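Local coordinates for protein esterase (Capnocytophaga ochracea, PDB 4W9R) that is of unknown function but belongs to a putative esterase family and has the alpha/beta-hydrolase fold, which points to esterase ancestry, at residues P74-T80 / E91-F95; S122-F127 / S146-L152; R170-Y174 / Q227-C232. All coordinates share one frame; numbering follows the deposited sequence.

Contact 1 (P74-T80 / E91-F95); sequences PKQEDVT and ESARF
D78, whose CB rests against F95, has a doubly held carboxylate: K75 N donates to D78 OD2 at 3.2 Å, from above the carboxylate plane and with an N-H...O angle of 140°, and R17 makes a salt bridge to the same oxygen. This ties down a short, weakly bonded helical turn that follows strand 67-71 of the alpha/beta-hydrolase fold and lies against the first turn of helix 91-110. No hydrogen bond crosses the contact. Polar backbone atoms meet carbon instead: D78 O receives a CA-H...O contact from S92 CA at 3.1 Å, with 157° at the hydrogen. E77 O also comes near S92 N, but the angle is too poor for a bond.

The apolar half is organised by F95. With CG opposite the backbone N (chi1 -179°), its ring is carried past D78 toward P74 and V79. D78 CB lies 3.8 Å from F95 CB at the root of the ring. Farther out, P74 CB is 3.7 Å from F95 CE1, while V79 CG1 stands 4.0 Å from F95 CE2, the two side chains running alongside each other. L128 of helix 123-128 also touches F95, so the F95 side chain lies between the 76-79 turn and helix 123-128. A serine in place of F95 is likely to leave P74 CB and V79 CG1 without their aromatic partner and to open a gap between the turn and helix 91-110.

At the more open margin E77 and E91 point the same way with their carboxylates near each other, a like-charge pair that is doubtful because E77 has two conformers. S92 OG turns to I89 O, leaving S92 CB beside T80 O. The T80 hydroxyl closes its own segment, with OG1 donating to Q76 O at 2.6 Å.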
# COMPACT_ATOMS: atom_id res chain seq x y z
N PRO B 74 17.84 -2.93 12.13
CA PRO B 74 19.22 -2.48 12.28
C PRO B 74 19.31 -1.44 13.39
O PRO B 74 18.32 -0.74 13.65
CB PRO B 74 19.53 -1.86 10.92
CG PRO B 74 18.21 -1.41 10.41
CD PRO B 74 17.20 -2.40 10.92
N LYS B 75 20.46 -1.34 14.05
CA LYS B 75 20.63 -0.37 15.12
C LYS B 75 20.64 1.05 14.56
O LYS B 75 20.91 1.26 13.38
CB LYS B 75 21.92 -0.64 15.89
CG LYS B 75 21.98 -2.02 16.53
CD LYS B 75 23.30 -2.24 17.25
CE LYS B 75 23.35 -3.61 17.91
NZ LYS B 75 22.26 -3.78 18.91
N GLN B 76 20.32 2.02 15.41
CA GLN B 76 20.26 3.42 14.99
C GLN B 76 21.60 3.92 14.46
O GLN B 76 21.65 4.65 13.48
CB GLN B 76 19.79 4.30 16.15
CG GLN B 76 19.70 5.77 15.80
CD GLN B 76 19.22 6.62 16.96
OE1 GLN B 76 18.75 6.09 17.97
NE2 GLN B 76 19.35 7.93 16.83
N GLU B 77 22.68 3.51 15.12
CA GLU B 77 24.02 3.92 14.70
C GLU B 77 24.42 3.28 13.37
O GLU B 77 25.33 3.76 12.70
CB GLU B 77 25.05 3.58 15.77
CG GLU B 77 24.99 4.47 17.01
CD GLU B 77 26.02 4.09 18.05
OE1 GLU B 77 26.42 2.90 18.09
OE2 GLU B 77 26.45 4.97 18.83
N ASP B 78 23.73 2.21 13.00
CA ASP B 78 24.01 1.52 11.74
C ASP B 78 23.48 2.29 10.54
O ASP B 78 24.15 2.38 9.51
CB ASP B 78 23.41 0.11 11.75
CG ASP B 78 24.13 -0.83 12.69
OD1 ASP B 78 25.31 -0.58 13.01
OD2 ASP B 78 23.51 -1.83 13.12
N VAL B 79 22.27 2.83 10.66
CA VAL B 79 21.62 3.49 9.54
C VAL B 79 21.76 5.02 9.53
O VAL B 79 21.23 5.68 8.64
CB VAL B 79 20.12 3.15 9.50
CG1 VAL B 79 19.93 1.66 9.29
CG2 VAL B 79 19.44 3.60 10.79
N THR B 80 22.45 5.57 10.52
CA THR B 80 22.50 7.03 10.65
C THR B 80 23.79 7.66 10.13
O THR B 80 24.89 7.31 10.56
CB THR B 80 22.32 7.46 12.12
OG1 THR B 80 21.05 7.00 12.60
CG2 THR B 80 22.37 8.98 12.23
N GLU B 91 30.11 2.73 12.42
CA GLU B 91 29.01 1.77 12.41
C GLU B 91 28.17 1.88 11.14
O GLU B 91 27.75 0.87 10.58
CB GLU B 91 28.12 1.96 13.64
CG GLU B 91 28.80 1.64 14.97
CD GLU B 91 29.43 2.86 15.62
OE1 GLU B 91 29.54 3.91 14.95
OE2 GLU B 91 29.81 2.77 16.80
N SER B 92 27.92 3.11 10.70
CA SER B 92 27.11 3.34 9.51
C SER B 92 27.83 2.88 8.25
O SER B 92 27.19 2.41 7.31
CB SER B 92 26.74 4.82 9.40
OG SER B 92 27.89 5.64 9.32
N ALA B 93 29.15 3.01 8.23
CA ALA B 93 29.94 2.58 7.09
C ALA B 93 29.97 1.06 7.01
O ALA B 93 29.93 0.48 5.92
CB ALA B 93 31.35 3.13 7.18
N ARG B 94 30.05 0.41 8.17
CA ARG B 94 30.07 -1.04 8.23
C ARG B 94 28.75 -1.63 7.73
O ARG B 94 28.73 -2.59 6.97
CB ARG B 94 30.36 -1.52 9.66
CG ARG B 94 31.77 -1.21 10.13
CD ARG B 94 31.97 -1.58 11.59
NE ARG B 94 32.62 -0.50 12.33
CZ ARG B 94 32.30 -0.13 13.56
NH1 ARG B 94 31.33 -0.76 14.21
NH2 ARG B 94 32.94 0.87 14.15
N PHE B 95 27.64 -1.03 8.16
CA PHE B 95 26.32 -1.47 7.72
C PHE B 95 26.15 -1.20 6.23
O PHE B 95 25.62 -2.03 5.49
CB PHE B 95 25.21 -0.79 8.52
CG PHE B 95 23.83 -1.22 8.13
CD1 PHE B 95 23.28 -2.37 8.66
CD2 PHE B 95 23.08 -0.48 7.23
CE1 PHE B 95 22.00 -2.77 8.30
CE2 PHE B 95 21.81 -0.87 6.86
CZ PHE B 95 21.27 -2.03 7.40

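Contact 2 (S122-F127 / S146-L152); sequences SEEAGF and SLNPVAL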
# COMPACT_ATOMS: atom_id res chain seq x y z
N SER B 122 13.55 3.71 4.79
CA SER B 122 12.85 4.87 5.34
C SER B 122 13.63 5.52 6.48
O SER B 122 14.52 4.90 7.06
CB SER B 122 11.45 4.47 5.82
OG SER B 122 11.52 3.59 6.93
N GLU B 123 13.28 6.77 6.77
CA GLU B 123 13.92 7.55 7.84
C GLU B 123 15.44 7.65 7.65
O GLU B 123 15.90 8.01 6.57
CB GLU B 123 13.60 6.95 9.21
CG GLU B 123 12.17 7.21 9.69
CD GLU B 123 11.14 6.34 8.99
OE1 GLU B 123 11.28 5.10 9.03
OE2 GLU B 123 10.19 6.90 8.41
N GLU B 124 16.20 7.34 8.69
CA GLU B 124 17.65 7.44 8.63
C GLU B 124 18.23 6.52 7.55
O GLU B 124 19.10 6.93 6.78
CB GLU B 124 18.28 7.11 9.98
CG GLU B 124 18.04 8.16 11.07
CD GLU B 124 16.68 8.02 11.72
OE1 GLU B 124 15.98 7.02 11.45
OE2 GLU B 124 16.31 8.92 12.51
N ALA B 125 17.74 5.29 7.50
CA ALA B 125 18.17 4.34 6.48
C ALA B 125 17.79 4.83 5.09
O ALA B 125 18.49 4.57 4.11
CB ALA B 125 17.58 2.96 6.75
N GLY B 126 16.67 5.54 5.01
CA GLY B 126 16.21 6.10 3.75
C GLY B 126 17.20 7.10 3.18
O GLY B 126 17.38 7.18 1.97
N PHE B 127 17.83 7.87 4.06
CA PHE B 127 18.85 8.82 3.64
C PHE B 127 20.17 8.11 3.38
O PHE B 127 20.92 8.49 2.48
CB PHE B 127 19.04 9.92 4.69
CG PHE B 127 20.05 10.96 4.30
CD1 PHE B 127 19.79 11.84 3.27
CD2 PHE B 127 21.27 11.05 4.95
CE1 PHE B 127 20.72 12.80 2.90
CE2 PHE B 127 22.20 12.00 4.59
CZ PHE B 127 21.93 12.88 3.56
N SER B 146 13.73 6.19 -1.42
CA SER B 146 13.94 6.83 -0.13
C SER B 146 12.63 7.39 0.41
O SER B 146 12.11 8.37 -0.12
CB SER B 146 15.00 7.93 -0.25
OG SER B 146 15.25 8.55 1.00
N LEU B 147 12.11 6.78 1.47
CA LEU B 147 10.81 7.15 2.00
C LEU B 147 10.94 7.89 3.32
O LEU B 147 11.42 7.34 4.30
CB LEU B 147 9.94 5.91 2.18
CG LEU B 147 9.75 5.06 0.93
CD1 LEU B 147 9.03 3.77 1.28
CD2 LEU B 147 8.98 5.84 -0.13
N ASN B 148 10.49 9.14 3.34
CA ASN B 148 10.60 9.99 4.53
C ASN B 148 12.02 10.00 5.10
O ASN B 148 12.23 9.62 6.25
CB ASN B 148 9.61 9.55 5.60
CG ASN B 148 9.59 10.48 6.80
OD1 ASN B 148 9.56 11.70 6.66
ND2 ASN B 148 9.65 9.90 8.00
N PRO B 149 13.01 10.41 4.30
CA PRO B 149 14.37 10.35 4.83
C PRO B 149 14.63 11.43 5.87
O PRO B 149 14.03 12.50 5.79
CB PRO B 149 15.24 10.58 3.59
CG PRO B 149 14.39 11.45 2.73
CD PRO B 149 12.97 11.00 2.95
N VAL B 150 15.51 11.15 6.83
CA VAL B 150 16.03 12.20 7.68
C VAL B 150 17.33 12.65 7.04
O VAL B 150 18.33 11.93 7.09
CB VAL B 150 16.28 11.72 9.12
CG1 VAL B 150 16.77 12.86 9.99
CG2 VAL B 150 15.02 11.09 9.69
N ALA B 151 17.34 13.84 6.45
CA ALA B 151 18.44 14.19 5.57
C ALA B 151 19.44 15.18 6.14
O ALA B 151 19.26 15.73 7.23
CB ALA B 151 17.88 14.73 4.26
N LEU B 152 20.49 15.42 5.36
CA LEU B 152 21.43 16.50 5.60
C LEU B 152 21.38 17.44 4.41
O LEU B 152 21.84 17.10 3.32
CB LEU B 152 22.85 15.95 5.80
CG LEU B 152 22.98 14.83 6.83
CD1 LEU B 152 24.41 14.31 6.88
CD2 LEU B 152 22.52 15.30 8.20
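Backbone hydrogen bonds at E123 join the two segments where strand 116-122 turns into helix 123-128. E123 N donates to L147 O at 3.1 Å, extending the parallel pairing of S122 with L147. In return V150 N reaches E123 O at 3.2 Å; F127 N also donates to that oxygen. E123 adopts phi 57° and psi -130°, the conformation of the nucleophile elbow in alpha/beta hydrolases, and occupies the position usual for the nucleophile.

Side-chain polar bonds surround this turn. N148 ND2 donates to the anti lone pair of E123 OE2 at 3.1 Å and almost straight; K221 forms a salt bridge with that oxygen, and N182 holds N148 OD1. S122 OG donates to E123 OE1 at 2.6 Å. S146 OG gives a 2.7 Å bond to G126 O, from above its carbonyl plane.

Apolar contacts follow the helix onward to F127, where CG lies opposite the backbone N (chi1 -178°) and the ring is carried to A151 and L152. A151 CA sits over one ring face, 3.8 Å from the F127 centroid, in a CH-pi contact, and L152 N lies over the same face. L152 CG is 3.7 Å from F127 CE2, its side chain crossing the phenylalanine at about a right angle.

A glutamate with both oxygens engaged, at an elbow where esterases place a serine, is consistent with a changed or lost catalytic role.

Contact 3 (R170-Y174 / Q227-C232); sequences RLFYY and QALDMC
Helix 217-232 packs on the central sheet of the alpha/beta-hydrolase fold, and this contact is where its last turns meet strand 171-180. The two short segments run nearly antiparallel, their axes 9.4 Å apart at closest and their directions 155° apart. Strand alternation turns F172 and Y174 to the helix.

C232 lies over the F172 ring: its CB stands almost centrally over one face, 3.6 Å from the ring centroid, and its SG, at 4.2 Å from that centroid, adds a sulfur-aromatic contact. M231 CB approaches F172 CZ obliquely at 3.9 Å. H208 of strand 205-213 also meets this ring.

One turn back along the helix, A228 CB lies over a face of Y174, offset toward the rim and 4.1 Å from the centroid, in a CH-pi contact. The methyl CE of M231, a selenomethionine, reaches Y174 CD2 obliquely. Beyond the ring, Y174 OH donates to Q227 OE1 at 2.8 Å from above the amide carbonyl plane; ring and amide are turned 84° against each other. The other end of that amide, Q227 NE2, bonds Q223 of the second subunit, linking the packed helix to the dimer.

R170 reaches the end of the helix with an extended chain. R170 NH2 forms a salt bridge with E206 and adds only a weak hydrogen bond to C232 O at 3.4 Å.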
# COMPACT_ATOMS: atom_id res chain seq x y z
N ARG B 170 20.99 2.39 -16.18
CA ARG B 170 19.79 3.08 -15.71
C ARG B 170 19.78 3.25 -14.19
O ARG B 170 20.21 2.37 -13.45
CB ARG B 170 18.54 2.32 -16.16
CG ARG B 170 17.23 2.95 -15.71
CD ARG B 170 16.04 2.24 -16.33
NE ARG B 170 14.76 2.79 -15.89
CZ ARG B 170 13.96 2.21 -15.00
NH1 ARG B 170 14.32 1.06 -14.44
NH2 ARG B 170 12.81 2.78 -14.67
N LEU B 171 19.27 4.39 -13.74
CA LEU B 171 19.06 4.63 -12.32
C LEU B 171 17.67 5.17 -12.06
O LEU B 171 17.31 6.25 -12.55
CB LEU B 171 20.11 5.60 -11.78
CG LEU B 171 19.88 6.04 -10.33
CD1 LEU B 171 19.85 4.84 -9.39
CD2 LEU B 171 20.94 7.04 -9.90
N PHE B 172 16.88 4.43 -11.30
CA PHE B 172 15.56 4.89 -10.89
C PHE B 172 15.62 5.39 -9.46
O PHE B 172 15.86 4.61 -8.53
CB PHE B 172 14.52 3.77 -11.03
CG PHE B 172 13.13 4.19 -10.63
CD1 PHE B 172 12.28 4.76 -11.56
CD2 PHE B 172 12.68 4.00 -9.34
CE1 PHE B 172 11.00 5.15 -11.20
CE2 PHE B 172 11.40 4.38 -8.97
CZ PHE B 172 10.56 4.96 -9.90
N TYR B 173 15.40 6.69 -9.27
CA TYR B 173 15.43 7.27 -7.94
C TYR B 173 14.06 7.83 -7.55
O TYR B 173 13.47 8.61 -8.29
CB TYR B 173 16.49 8.36 -7.84
CG TYR B 173 16.59 8.98 -6.47
CD1 TYR B 173 17.29 8.35 -5.45
CD2 TYR B 173 15.98 10.20 -6.18
CE1 TYR B 173 17.38 8.91 -4.19
CE2 TYR B 173 16.06 10.76 -4.93
CZ TYR B 173 16.77 10.12 -3.93
OH TYR B 173 16.86 10.68 -2.68
N TYR B 174 13.58 7.43 -6.37
CA TYR B 174 12.30 7.90 -5.86
C TYR B 174 12.43 8.37 -4.42
O TYR B 174 12.84 7.60 -3.55
CB TYR B 174 11.24 6.80 -5.97
CG TYR B 174 9.87 7.22 -5.49
CD1 TYR B 174 9.48 7.03 -4.17
CD2 TYR B 174 8.96 7.80 -6.36
CE1 TYR B 174 8.23 7.42 -3.73
CE2 TYR B 174 7.70 8.19 -5.93
CZ TYR B 174 7.34 7.99 -4.62
OH TYR B 174 6.09 8.38 -4.19
N GLN B 227 3.69 3.81 -5.57
CA GLN B 227 4.06 4.65 -6.70
C GLN B 227 5.41 4.24 -7.29
O GLN B 227 5.56 4.13 -8.51
CB GLN B 227 4.10 6.12 -6.29
CG GLN B 227 2.73 6.72 -6.01
CD GLN B 227 2.79 8.20 -5.71
OE1 GLN B 227 3.86 8.82 -5.78
NE2 GLN B 227 1.65 8.79 -5.39
N ALA B 228 6.39 4.02 -6.42
CA ALA B 228 7.75 3.70 -6.85
C ALA B 228 7.79 2.42 -7.67
O ALA B 228 8.38 2.38 -8.75
CB ALA B 228 8.67 3.59 -5.65
N LEU B 229 7.16 1.37 -7.16
CA LEU B 229 7.09 0.10 -7.87
C LEU B 229 6.34 0.23 -9.19
O LEU B 229 6.70 -0.39 -10.19
CB LEU B 229 6.41 -0.97 -7.00
CG LEU B 229 7.15 -1.39 -5.73
CD1 LEU B 229 6.29 -2.35 -4.93
CD2 LEU B 229 8.49 -2.02 -6.08
N ASP B 230 5.29 1.05 -9.19
CA ASP B 230 4.47 1.25 -10.37
C ASP B 230 5.26 1.86 -11.52
O ASP B 230 5.20 1.38 -12.65
CB ASP B 230 3.27 2.14 -10.04
CG ASP B 230 2.37 2.37 -11.24
OD1 ASP B 230 2.00 1.38 -11.90
OD2 ASP B 230 2.04 3.54 -11.52
N MSE B 231 6.02 2.91 -11.21
CA MSE B 231 6.74 3.66 -12.24
C MSE B 231 8.02 2.98 -12.69
O MSE B 231 8.37 3.02 -13.87
CB MSE B 231 7.06 5.07 -11.72
CG MSE B 231 5.84 5.95 -11.56
SE MSE B 231 6.27 7.67 -10.79
CE MSE B 231 7.03 7.04 -9.11
N CYS B 232 8.72 2.35 -11.75
CA CYS B 232 9.99 1.70 -12.05
C CYS B 232 9.81 0.52 -13.00
O CYS B 232 10.57 0.33 -13.94
CB CYS B 232 10.67 1.25 -10.76
SG CYS B 232 12.28 0.45 -10.99

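The three contacts follow one another along the chain, and contact 2 lies between the others in space. Its centre is about 13 Å from that of contact 1 and about 16 Å from that of contact 3, whereas contacts 1 and 3 are about 25 Å apart by centres and do not touch. V79 CG1 packs 3.7 Å from A125 CB, joining contact 1 to helix 123-128 of contact 2. Contacts 2 and 3 share the sheet through neighbouring strands: S146 N to Y174 O, at 2.7 Å, is a probable hydrogen bond. The elbow of contact 2 marks the presumed active-site position; a bound acetate, probably from the crystallisation liquor, lies about 4 Å from the side chain of M231 in contact 3.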